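Local coordinates for putative DNA binding protein (Bacteroides thetaiotaomicron VPI-5482, PDB 3HTN), which is of uncertain function but binds metal ions and, as a member of the PCC-domain family, may bind DNA, at residues Ser133-Pro138 with Ile144-Arg149; Leu57-Pro62 with Ala66-Thr71; Asn7-Lys12 with Cys36-Ile41. All coordinates share one frame; numbering follows the deposited sequence.

Contact 1: Ser133-Pro138 with Ile144-Arg149; sequences SRTYNP and IYDFER. With SO4 (sulfate ion), chain G.
Thr-135 OG1 is held from two directions, donating to Asp-146 OD2 at 2.6 Å and accepting from Arg-149 NH1 at 3.0 Å. It lies on the C-terminal beta hairpin, where strand 133-137 runs antiparallel to strand 142-146. Thr-135 and Ile-144 form a hydrogen-bonded pair, joined by a bond each way between their backbones. Threonine suits this place because one small hydroxyl can both give and take. Asp-146 works with both oxygens: while OD2 meets Thr-135 on its anti side, OD1 accepts from the backbone N of Glu-148, closing an Asx turn, and from that of Arg-149, an Asx motif. Replacing Asp-146 by an alanine would probably leave Thr-135 OG1 without its acceptor and the chain end less firmly turned.

Away from that face, Arg-134, its CG anti to the carbonyl carbon (chi1 -75°) and its chain extended to NE, lays its guanidinium flat on the Tyr-145 ring, centres 4.2 Å apart and planes at 18°. NE reaches Ser-86, and NH1 forms a salt bridge with Glu-122 of the second subunit. The Arg-134 side chain also touches metal-binding His-95. Beside Arg-149, whose CG packs against Ser-133 OG at 3.3 Å, the same hydroxyl donates to sulfate O4 at 2.7 Å.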
loop_
_atom_site.group_PDB
_atom_site.type_symbol
_atom_site.label_atom_id
_atom_site.label_comp_id
_atom_site.label_asym_id
_atom_site.label_seq_id
_atom_site.Cartn_x
_atom_site.Cartn_y
_atom_site.Cartn_z
ATOM N N SER A 133 -4.053 -21.793 -3.140
ATOM C CA SER A 133 -5.467 -22.048 -2.915
ATOM C C SER A 133 -5.862 -21.584 -1.528
ATOM O O SER A 133 -5.093 -20.917 -0.813
ATOM C CB SER A 133 -5.781 -23.542 -3.099
ATOM O OG SER A 133 -7.189 -23.833 -3.074
ATOM N N ARG A 134 -7.103 -21.892 -1.182
ATOM C CA ARG A 134 -7.674 -21.520 0.081
ATOM C C ARG A 134 -8.639 -22.558 0.552
ATOM O O ARG A 134 -9.218 -23.295 -0.241
ATOM C CB ARG A 134 -8.438 -20.232 -0.078
ATOM C CG ARG A 134 -7.518 -19.070 -0.187
ATOM C CD ARG A 134 -8.281 -17.866 -0.089
ATOM N NE ARG A 134 -7.489 -16.708 -0.422
ATOM C CZ ARG A 134 -6.971 -15.856 0.442
ATOM N NH1 ARG A 134 -7.092 -16.044 1.717
ATOM N NH2 ARG A 134 -6.326 -14.793 -0.011
ATOM N N THR A 135 -8.849 -22.564 1.861
ATOM C CA THR A 135 -9.781 -23.479 2.485
ATOM C C THR A 135 -10.617 -22.700 3.461
ATOM O O THR A 135 -10.077 -21.945 4.293
ATOM C CB THR A 135 -9.033 -24.582 3.220
ATOM O OG1 THR A 135 -8.353 -25.359 2.248
ATOM C CG2 THR A 135 -9.978 -25.486 4.039
ATOM N N TYR A 136 -11.930 -22.862 3.375
ATOM C CA TYR A 136 -12.845 -22.215 4.305
ATOM C C TYR A 136 -12.698 -22.888 5.661
ATOM O O TYR A 136 -12.824 -24.101 5.782
ATOM C CB TYR A 136 -14.281 -22.308 3.793
ATOM C CG TYR A 136 -15.338 -21.704 4.687
ATOM C CD1 TYR A 136 -15.624 -20.348 4.658
ATOM C CD2 TYR A 136 -16.062 -22.486 5.542
ATOM C CE1 TYR A 136 -16.607 -19.798 5.482
ATOM C CE2 TYR A 136 -17.050 -21.956 6.343
ATOM C CZ TYR A 136 -17.311 -20.598 6.302
ATOM O OH TYR A 136 -18.301 -20.062 7.096
ATOM N N ASN A 137 -12.381 -22.095 6.667
ATOM C CA ASN A 137 -12.281 -22.523 8.048
ATOM C C ASN A 137 -13.655 -22.318 8.668
ATOM O O ASN A 137 -14.045 -21.179 8.905
ATOM C CB ASN A 137 -11.211 -21.722 8.769
ATOM C CG ASN A 137 -11.065 -22.129 10.202
ATOM O OD1 ASN A 137 -12.030 -22.504 10.844
ATOM N ND2 ASN A 137 -9.841 -22.093 10.708
ATOM N N PRO A 138 -14.409 -23.400 8.937
ATOM C CA PRO A 138 -15.765 -23.229 9.417
ATOM C C PRO A 138 -15.854 -22.670 10.825
ATOM O O PRO A 138 -16.890 -22.095 11.181
ATOM C CB PRO A 138 -16.348 -24.643 9.339
ATOM C CG PRO A 138 -15.228 -25.525 9.440
ATOM C CD PRO A 138 -14.060 -24.822 8.804
ATOM N N ILE A 144 -9.127 -19.100 4.292
ATOM C CA ILE A 144 -7.738 -18.928 4.721
ATOM C C ILE A 144 -6.775 -19.555 3.729
ATOM O O ILE A 144 -7.049 -20.615 3.175
ATOM C CB ILE A 144 -7.556 -19.563 6.153
ATOM C CG1 ILE A 144 -8.470 -18.881 7.184
ATOM C CG2 ILE A 144 -6.111 -19.520 6.661
ATOM C CD1 ILE A 144 -8.277 -17.396 7.338
ATOM N N TYR A 145 -5.657 -18.892 3.461
ATOM C CA TYR A 145 -4.643 -19.453 2.593
ATOM C C TYR A 145 -4.383 -20.923 2.935
ATOM O O TYR A 145 -4.250 -21.289 4.104
ATOM C CB TYR A 145 -3.338 -18.679 2.729
ATOM C CG TYR A 145 -3.130 -17.467 1.874
ATOM C CD1 TYR A 145 -3.546 -17.419 0.538
ATOM C CD2 TYR A 145 -2.345 -16.430 2.355
ATOM C CE1 TYR A 145 -3.258 -16.320 -0.257
ATOM C CE2 TYR A 145 -2.036 -15.354 1.569
ATOM C CZ TYR A 145 -2.492 -15.317 0.257
ATOM O OH TYR A 145 -2.171 -14.289 -0.586
ATOM N N ASP A 146 -4.294 -21.748 1.898
ATOM C CA ASP A 146 -3.969 -23.162 2.041
ATOM C C ASP A 146 -2.876 -23.451 1.024
ATOM O O ASP A 146 -3.143 -23.480 -0.189
ATOM C CB ASP A 146 -5.210 -23.998 1.811
ATOM C CG ASP A 146 -4.990 -25.454 2.124
ATOM O OD1 ASP A 146 -3.871 -25.941 1.895
ATOM O OD2 ASP A 146 -5.930 -26.110 2.611
ATOM N N PHE A 147 -1.646 -23.597 1.514
ATOM C CA PHE A 147 -0.499 -23.795 0.644
ATOM C C PHE A 147 -0.320 -25.273 0.266
ATOM O O PHE A 147 0.543 -25.596 -0.533
ATOM C CB PHE A 147 0.784 -23.267 1.306
ATOM C CG PHE A 147 0.731 -21.780 1.692
ATOM C CD1 PHE A 147 0.337 -20.805 0.777
ATOM C CD2 PHE A 147 1.081 -21.378 2.969
ATOM C CE1 PHE A 147 0.298 -19.453 1.140
ATOM C CE2 PHE A 147 1.057 -20.044 3.339
ATOM C CZ PHE A 147 0.661 -19.070 2.427
ATOM N N GLU A 148 -1.145 -26.161 0.811
ATOM C CA GLU A 148 -1.075 -27.597 0.519
ATOM C C GLU A 148 -2.003 -28.084 -0.574
ATOM O O GLU A 148 -1.629 -28.982 -1.348
ATOM C CB GLU A 148 -1.417 -28.385 1.768
ATOM C CG GLU A 148 -0.598 -28.056 2.997
ATOM C CD GLU A 148 0.855 -28.353 2.827
ATOM O OE1 GLU A 148 1.185 -29.423 2.256
ATOM O OE2 GLU A 148 1.673 -27.516 3.262
ATOM N N ARG A 149 -3.222 -27.558 -0.627
ATOM C CA ARG A 149 -4.212 -28.124 -1.535
ATOM C C ARG A 149 -3.995 -27.669 -2.983
ATOM O O ARG A 149 -3.288 -26.709 -3.311
ATOM C CB ARG A 149 -5.656 -27.858 -1.055
ATOM C CG ARG A 149 -6.172 -26.485 -1.298
ATOM C CD ARG A 149 -7.544 -26.277 -0.662
ATOM N NE ARG A 149 -8.668 -26.866 -1.411
ATOM C CZ ARG A 149 -9.894 -27.034 -0.896
ATOM N NH1 ARG A 149 -10.163 -26.725 0.355
ATOM N NH2 ARG A 149 -10.860 -27.579 -1.630
ATOM O OXT ARG A 149 -4.576 -28.305 -3.858
HETATM S S SO4 G . -9.080 -24.450 -6.308
HETATM O O1 SO4 G . -10.017 -24.920 -5.250
HETATM O O2 SO4 G . -9.844 -23.648 -7.299
HETATM O O3 SO4 G . -8.490 -25.592 -7.006
HETATM O O4 SO4 G . -7.924 -23.776 -5.716
HETATM O O HOH W 1 -2.160 -24.347 -2.494
#

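Contact 2: Leu57-Pro62 with Ala66-Thr71; sequences LRFFNP and AYDDKT. With SO4 (sulfate ion), chain E.
A two-stranded beta hairpin, part of the large antiparallel sheet of the PCC domain, joins Leu-57-Pro-62 to Ala-66-Thr-71. Leu-57 with Lys-70 and Phe-59 with Asp-68 are its hydrogen-bonded pairs, and Asn-61 N extends the ladder to Ala-66 O at 2.8 Å. Arg-58 and Asp-69 face each other in a non-hydrogen-bonded pair, where their side chains lie alongside and point the same way. The arginine grips the carboxylate side-on: NE meets Asp-69 OD1 at 2.7 Å and NH2 meets Asp-69 OD2 at 3.0 Å, each on a syn lone pair. The two flat groups are nearly coplanar, 11° apart, so both bonds are straight. A bend at chi3 (-69°) turns the guanidinium toward its mate. The Tyr-67 ring comes over one guanidinium face, inclined at 52°, with CD2 3.6 Å from Arg-58 NE. The long arginine thus serves both the acidic and the aromatic neighbour on the strand opposite. At the edge of the Phe-60 ring sits Tyr-67 CB, an apolar contact. On the other face Tyr-105 of the second subunit packs against Leu-57 and Phe-59 and bonds to Asp-68. Strand 54-60 pairs onward with strand 107-117 through Arg-58 and His-111, whereas strand 67-72 is outermost in this chain's sheet.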
loop_
_atom_site.group_PDB
_atom_site.type_symbol
_atom_site.label_atom_id
_atom_site.label_comp_id
_atom_site.label_asym_id
_atom_site.label_seq_id
_atom_site.Cartn_x
_atom_site.Cartn_y
_atom_site.Cartn_z
ATOM N N LEU A 57 -18.032 -1.767 1.336
ATOM C CA LEU A 57 -17.115 -2.426 2.262
ATOM C C LEU A 57 -17.857 -3.408 3.116
ATOM O O LEU A 57 -19.050 -3.231 3.355
ATOM C CB LEU A 57 -16.434 -1.400 3.164
ATOM C CG LEU A 57 -15.672 -0.265 2.486
ATOM C CD1 LEU A 57 -15.179 0.751 3.529
ATOM C CD2 LEU A 57 -14.523 -0.805 1.589
ATOM N N ARG A 58 -17.167 -4.449 3.575
ATOM C CA ARG A 58 -17.723 -5.421 4.512
ATOM C C ARG A 58 -16.977 -5.382 5.823
ATOM O O ARG A 58 -15.742 -5.420 5.832
ATOM C CB ARG A 58 -17.629 -6.831 3.958
ATOM C CG ARG A 58 -18.151 -7.890 4.918
ATOM C CD ARG A 58 -18.387 -9.207 4.272
ATOM N NE ARG A 58 -19.511 -9.153 3.355
ATOM C CZ ARG A 58 -19.907 -10.141 2.549
ATOM N NH1 ARG A 58 -19.224 -11.254 2.453
ATOM N NH2 ARG A 58 -20.958 -9.985 1.784
ATOM N N PHE A 59 -17.728 -5.383 6.923
ATOM C CA PHE A 59 -17.149 -5.555 8.260
ATOM C C PHE A 59 -17.716 -6.840 8.859
ATOM O O PHE A 59 -18.896 -6.986 9.043
ATOM C CB PHE A 59 -17.396 -4.366 9.180
ATOM C CG PHE A 59 -16.513 -4.367 10.386
ATOM C CD1 PHE A 59 -15.246 -3.835 10.307
ATOM C CD2 PHE A 59 -16.947 -4.902 11.594
ATOM C CE1 PHE A 59 -14.402 -3.837 11.423
ATOM C CE2 PHE A 59 -16.082 -4.911 12.682
ATOM C CZ PHE A 59 -14.838 -4.383 12.571
ATOM N N PHE A 60 -16.815 -7.775 9.144
ATOM C CA PHE A 60 -17.153 -9.074 9.715
ATOM C C PHE A 60 -16.904 -9.091 11.215
ATOM O O PHE A 60 -15.838 -8.696 11.655
ATOM C CB PHE A 60 -16.324 -10.116 9.008
ATOM C CG PHE A 60 -16.468 -11.485 9.546
ATOM C CD1 PHE A 60 -17.613 -12.194 9.355
ATOM C CD2 PHE A 60 -15.429 -12.068 10.249
ATOM C CE1 PHE A 60 -17.743 -13.505 9.857
ATOM C CE2 PHE A 60 -15.539 -13.367 10.728
ATOM C CZ PHE A 60 -16.700 -14.082 10.521
ATOM N N ASN A 61 -17.907 -9.535 11.982
ATOM C CA ASN A 61 -17.792 -9.642 13.420
ATOM C C ASN A 61 -17.451 -11.080 13.741
ATOM O O ASN A 61 -18.314 -11.951 13.628
ATOM C CB ASN A 61 -19.120 -9.248 14.049
ATOM C CG ASN A 61 -19.077 -9.240 15.557
ATOM O OD1 ASN A 61 -18.372 -10.046 16.184
ATOM N ND2 ASN A 61 -19.860 -8.346 16.157
ATOM N N PRO A 62 -16.207 -11.355 14.150
ATOM C CA PRO A 62 -15.808 -12.740 14.440
ATOM C C PRO A 62 -16.494 -13.365 15.619
ATOM O O PRO A 62 -16.543 -14.580 15.683
ATOM C CB PRO A 62 -14.312 -12.636 14.749
ATOM C CG PRO A 62 -14.064 -11.195 15.062
ATOM C CD PRO A 62 -15.107 -10.399 14.365
ATOM N N ALA A 66 -21.938 -12.160 12.564
ATOM C CA ALA A 66 -22.673 -11.163 11.799
ATOM C C ALA A 66 -21.690 -10.462 10.870
ATOM O O ALA A 66 -20.481 -10.420 11.140
ATOM C CB ALA A 66 -23.325 -10.141 12.720
ATOM N N TYR A 67 -22.193 -9.933 9.767
ATOM C CA TYR A 67 -21.386 -9.118 8.893
ATOM C C TYR A 67 -22.243 -8.013 8.351
ATOM O O TYR A 67 -23.449 -8.166 8.227
ATOM C CB TYR A 67 -20.766 -9.928 7.759
ATOM C CG TYR A 67 -21.720 -10.585 6.825
ATOM C CD1 TYR A 67 -22.266 -11.817 7.128
ATOM C CD2 TYR A 67 -22.137 -9.962 5.662
ATOM C CE1 TYR A 67 -23.181 -12.443 6.261
ATOM C CE2 TYR A 67 -23.033 -10.576 4.794
ATOM C CZ TYR A 67 -23.544 -11.815 5.101
ATOM O OH TYR A 67 -24.440 -12.438 4.244
ATOM N N ASP A 68 -21.639 -6.880 8.042
ATOM C CA ASP A 68 -22.396 -5.834 7.407
ATOM C C ASP A 68 -21.661 -5.283 6.231
ATOM O O ASP A 68 -20.436 -5.171 6.233
ATOM C CB ASP A 68 -22.800 -4.733 8.352
ATOM C CG ASP A 68 -21.686 -3.862 8.740
ATOM O OD1 ASP A 68 -21.563 -2.719 8.185
ATOM O OD2 ASP A 68 -20.908 -4.324 9.595
ATOM N N ASP A 69 -22.457 -4.939 5.233
ATOM C CA ASP A 69 -21.980 -4.396 3.997
ATOM C C ASP A 69 -22.474 -2.970 3.884
ATOM O O ASP A 69 -23.685 -2.731 3.801
ATOM C CB ASP A 69 -22.508 -5.227 2.834
ATOM C CG ASP A 69 -21.973 -6.651 2.824
ATOM O OD1 ASP A 69 -21.083 -6.975 3.611
ATOM O OD2 ASP A 69 -22.470 -7.424 1.953
ATOM N N LYS A 70 -21.539 -2.022 3.896
ATOM C CA LYS A 70 -21.914 -0.617 3.810
ATOM C C LYS A 70 -21.537 -0.027 2.458
ATOM O O LYS A 70 -20.378 -0.121 2.039
ATOM C CB LYS A 70 -21.281 0.209 4.929
ATOM C CG LYS A 70 -21.878 1.632 5.002
ATOM C CD LYS A 70 -21.553 2.323 6.295
ATOM C CE LYS A 70 -22.181 3.699 6.332
ATOM N NZ LYS A 70 -22.042 4.341 7.649
ATOM N N THR A 71 -22.521 0.588 1.811
ATOM C CA THR A 71 -22.358 1.189 0.505
ATOM C C THR A 71 -22.392 2.687 0.655
ATOM O O THR A 71 -23.342 3.250 1.162
ATOM C CB THR A 71 -23.431 0.729 -0.477
ATOM O OG1 THR A 71 -23.310 -0.687 -0.658
ATOM C CG2 THR A 71 -23.308 1.457 -1.844
HETATM S S SO4 E . -21.561 7.913 6.872
HETATM O O1 SO4 E . -21.818 7.961 5.463
HETATM O O2 SO4 E . -21.687 9.211 7.556
HETATM O O3 SO4 E . -20.204 7.390 7.122
HETATM O O4 SO4 E . -22.557 6.984 7.474
#

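Contact 3: Asn7-Lys12 with Cys36-Ile41; sequences NMYSYK and CKEKGI
Glu-38 reaches from the last turn of helix 28-39 to Tyr-9 on strand 9-14, and much of one side of its chain runs past the phenol oxygen. CB lies 3.6 Å from Tyr-9 OH, and CG, anti to the backbone N (chi1 179°), passes a little farther off. The chain stays extended beyond CG, which carries the carboxylate across the gap to the strand; its CD is 3.5 Å from the same hydroxyl. At the tip the branches part. OE1 accepts from Tyr-9 OH, lying at the edge of the ring and near its plane, with ring and carboxylate planes 33° apart; the modelled separation is so short that its exact length is doubtful. OE2 turns to a water that donates to it at 2.6 Å and also bonds to Tyr-11 OH at 3.0 Å.

Lys-39, the next residue, makes the second link. Bent at chi2 (-62°), it meets Tyr-11 from the opposite direction, and NZ donates to Tyr-11 OH at 2.6 Å. CE, carried along by this bond, comes within 3.3 Å of Tyr-11 CZ; the lysine's length lets its charged end reach the hydroxyl. Tyrosines suit the strand here because a long rigid ring ending in a hydroxyl can meet a long glutamate or lysine chain partway, the two together bridging the gap between the backbones. Phe-35 of the same helix meets both tyrosine rings edge-to-face, an aromatic contact that accompanies the polar ones. A lysine near a helix C terminus would also be well placed electrostatically.

Gly-40 then ends the helix in a Schellman motif, with Ile-41 N bonded to Cys-36 O and Gly-40 N to Lys-37 O. The whole is a helix packed over the strand that is outermost in this chain's antiparallel sheet, here fastened by side-chain tips.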
loop_
_atom_site.group_PDB
_atom_site.type_symbol
_atom_site.label_atom_id
_atom_site.label_comp_id
_atom_site.label_asym_id
_atom_site.label_seq_id
_atom_site.Cartn_x
_atom_site.Cartn_y
_atom_site.Cartn_z
ATOM N N ASN A 7 -16.311 -4.989 -22.728
ATOM C CA ASN A 7 -14.919 -4.518 -22.466
ATOM C C ASN A 7 -14.890 -3.745 -21.149
ATOM O O ASN A 7 -15.669 -2.802 -20.967
ATOM C CB ASN A 7 -14.401 -3.637 -23.599
ATOM C CG ASN A 7 -12.884 -3.423 -23.532
ATOM O OD1 ASN A 7 -12.115 -4.387 -23.456
ATOM N ND2 ASN A 7 -12.451 -2.158 -23.578
HETATM N N MSE A 8 -14.011 -4.150 -20.233
HETATM C CA MSE A 8 -13.917 -3.513 -18.918
HETATM C C MSE A 8 -12.567 -2.872 -18.593
HETATM O O MSE A 8 -12.465 -2.146 -17.610
HETATM C CB MSE A 8 -14.288 -4.537 -17.845
HETATM C CG MSE A 8 -15.778 -4.810 -17.795
HETATM SE SE MSE A 8 -16.221 -5.972 -16.339
HETATM C CE MSE A 8 -15.544 -7.641 -17.105
ATOM N N TYR A 9 -11.542 -3.106 -19.410
ATOM C CA TYR A 9 -10.215 -2.593 -19.104
ATOM C C TYR A 9 -9.306 -2.659 -20.311
ATOM O O TYR A 9 -9.605 -3.351 -21.299
ATOM C CB TYR A 9 -9.575 -3.441 -17.976
ATOM C CG TYR A 9 -9.639 -4.917 -18.248
ATOM C CD1 TYR A 9 -8.768 -5.531 -19.159
ATOM C CD2 TYR A 9 -10.617 -5.706 -17.643
ATOM C CE1 TYR A 9 -8.885 -6.880 -19.453
ATOM C CE2 TYR A 9 -10.729 -7.058 -17.926
ATOM C CZ TYR A 9 -9.855 -7.637 -18.817
ATOM O OH TYR A 9 -9.984 -8.982 -19.090
ATOM N N SER A 10 -8.206 -1.914 -20.232
ATOM C CA SER A 10 -7.090 -2.010 -21.171
ATOM C C SER A 10 -5.864 -2.256 -20.298
ATOM O O SER A 10 -5.833 -1.851 -19.127
ATOM C CB SER A 10 -6.941 -0.747 -22.017
ATOM O OG SER A 10 -6.680 0.395 -21.227
ATOM N N TYR A 11 -4.847 -2.900 -20.857
ATOM C CA TYR A 11 -3.678 -3.282 -20.087
ATOM C C TYR A 11 -2.389 -3.279 -20.895
ATOM O O TYR A 11 -2.419 -3.258 -22.121
ATOM C CB TYR A 11 -3.888 -4.661 -19.460
ATOM C CG TYR A 11 -3.948 -5.744 -20.485
ATOM C CD1 TYR A 11 -5.152 -6.075 -21.087
ATOM C CD2 TYR A 11 -2.807 -6.441 -20.854
ATOM C CE1 TYR A 11 -5.223 -7.054 -22.043
ATOM C CE2 TYR A 11 -2.864 -7.430 -21.821
ATOM C CZ TYR A 11 -4.082 -7.726 -22.407
ATOM O OH TYR A 11 -4.165 -8.711 -23.353
ATOM N N LYS A 12 -1.269 -3.302 -20.173
ATOM C CA LYS A 12 0.051 -3.453 -20.756
ATOM C C LYS A 12 0.838 -4.472 -19.951
ATOM O O LYS A 12 0.987 -4.330 -18.755
ATOM C CB LYS A 12 0.799 -2.118 -20.774
ATOM C CG LYS A 12 2.175 -2.172 -21.406
ATOM C CD LYS A 12 2.794 -0.786 -21.385
ATOM C CE LYS A 12 4.171 -0.802 -22.008
ATOM N NZ LYS A 12 4.128 -1.243 -23.434
ATOM N N CYS A 36 -7.910 -11.251 -14.306
ATOM C CA CYS A 36 -7.155 -12.385 -13.811
ATOM C C CYS A 36 -7.612 -13.675 -14.471
ATOM O O CYS A 36 -6.796 -14.543 -14.784
ATOM C CB CYS A 36 -7.279 -12.508 -12.292
ATOM S SG CYS A 36 -6.519 -11.156 -11.386
ATOM N N LYS A 37 -8.918 -13.801 -14.663
ATOM C CA LYS A 37 -9.459 -14.967 -15.344
ATOM C C LYS A 37 -8.945 -15.011 -16.787
ATOM O O LYS A 37 -8.455 -16.048 -17.250
ATOM C CB LYS A 37 -10.985 -14.945 -15.312
ATOM C CG LYS A 37 -11.622 -16.148 -16.005
ATOM C CD LYS A 37 -13.123 -16.218 -15.804
ATOM C CE LYS A 37 -13.723 -17.331 -16.677
ATOM N NZ LYS A 37 -15.187 -17.478 -16.443
ATOM N N GLU A 38 -9.046 -13.889 -17.499
ATOM C CA GLU A 38 -8.581 -13.814 -18.889
ATOM C C GLU A 38 -7.112 -14.219 -19.018
ATOM O O GLU A 38 -6.735 -14.929 -19.965
ATOM C CB GLU A 38 -8.746 -12.393 -19.456
ATOM C CG GLU A 38 -8.236 -12.267 -20.901
ATOM C CD GLU A 38 -8.206 -10.841 -21.489
ATOM O OE1 GLU A 38 -8.645 -9.868 -20.838
ATOM O OE2 GLU A 38 -7.739 -10.719 -22.655
ATOM N N LYS A 39 -6.288 -13.761 -18.084
ATOM C CA LYS A 39 -4.849 -14.006 -18.129
ATOM C C LYS A 39 -4.422 -15.276 -17.404
ATOM O O LYS A 39 -3.237 -15.605 -17.407
ATOM C CB LYS A 39 -4.077 -12.787 -17.613
ATOM C CG LYS A 39 -4.299 -11.522 -18.444
ATOM C CD LYS A 39 -3.819 -11.730 -19.884
ATOM C CE LYS A 39 -3.922 -10.520 -20.737
ATOM N NZ LYS A 39 -3.450 -10.844 -22.129
ATOM N N GLY A 40 -5.376 -16.027 -16.867
ATOM C CA GLY A 40 -5.084 -17.291 -16.197
ATOM C C GLY A 40 -4.183 -17.136 -14.992
ATOM O O GLY A 40 -3.356 -18.004 -14.728
ATOM N N ILE A 41 -4.349 -16.040 -14.246
ATOM C CA ILE A 41 -3.461 -15.759 -13.125
ATOM C C ILE A 41 -3.904 -16.615 -11.943
ATOM O O ILE A 41 -5.033 -16.524 -11.490
ATOM C CB ILE A 41 -3.459 -14.292 -12.750
ATOM C CG1 ILE A 41 -2.944 -13.465 -13.928
ATOM C CG2 ILE A 41 -2.573 -14.088 -11.551
ATOM C CD1 ILE A 41 -2.967 -11.970 -13.715
HETATM O O HOH W 2 -6.982 -8.968 -24.400
#

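Contact 1 is partly buried, whereas contacts 2 and 3 lie at the surface. Contacts 1 and 2 are both beta hairpins whose backbones pair directly, yet they belong to different sheets: the small C-terminal one and the large nine-stranded one. Contact 3 reaches that large sheet at its other outermost strand, across the chain's centre from contact 2, and joins helix to strand through side chains alone. Both hairpins touch the second subunit and come near the metal-binding histidines, each bringing an arginine; contact 3 is remote from these sites. A stacked arginine marks contact 1, a two-pronged salt bridge contact 2, and tyrosine hydroxyls contact 3.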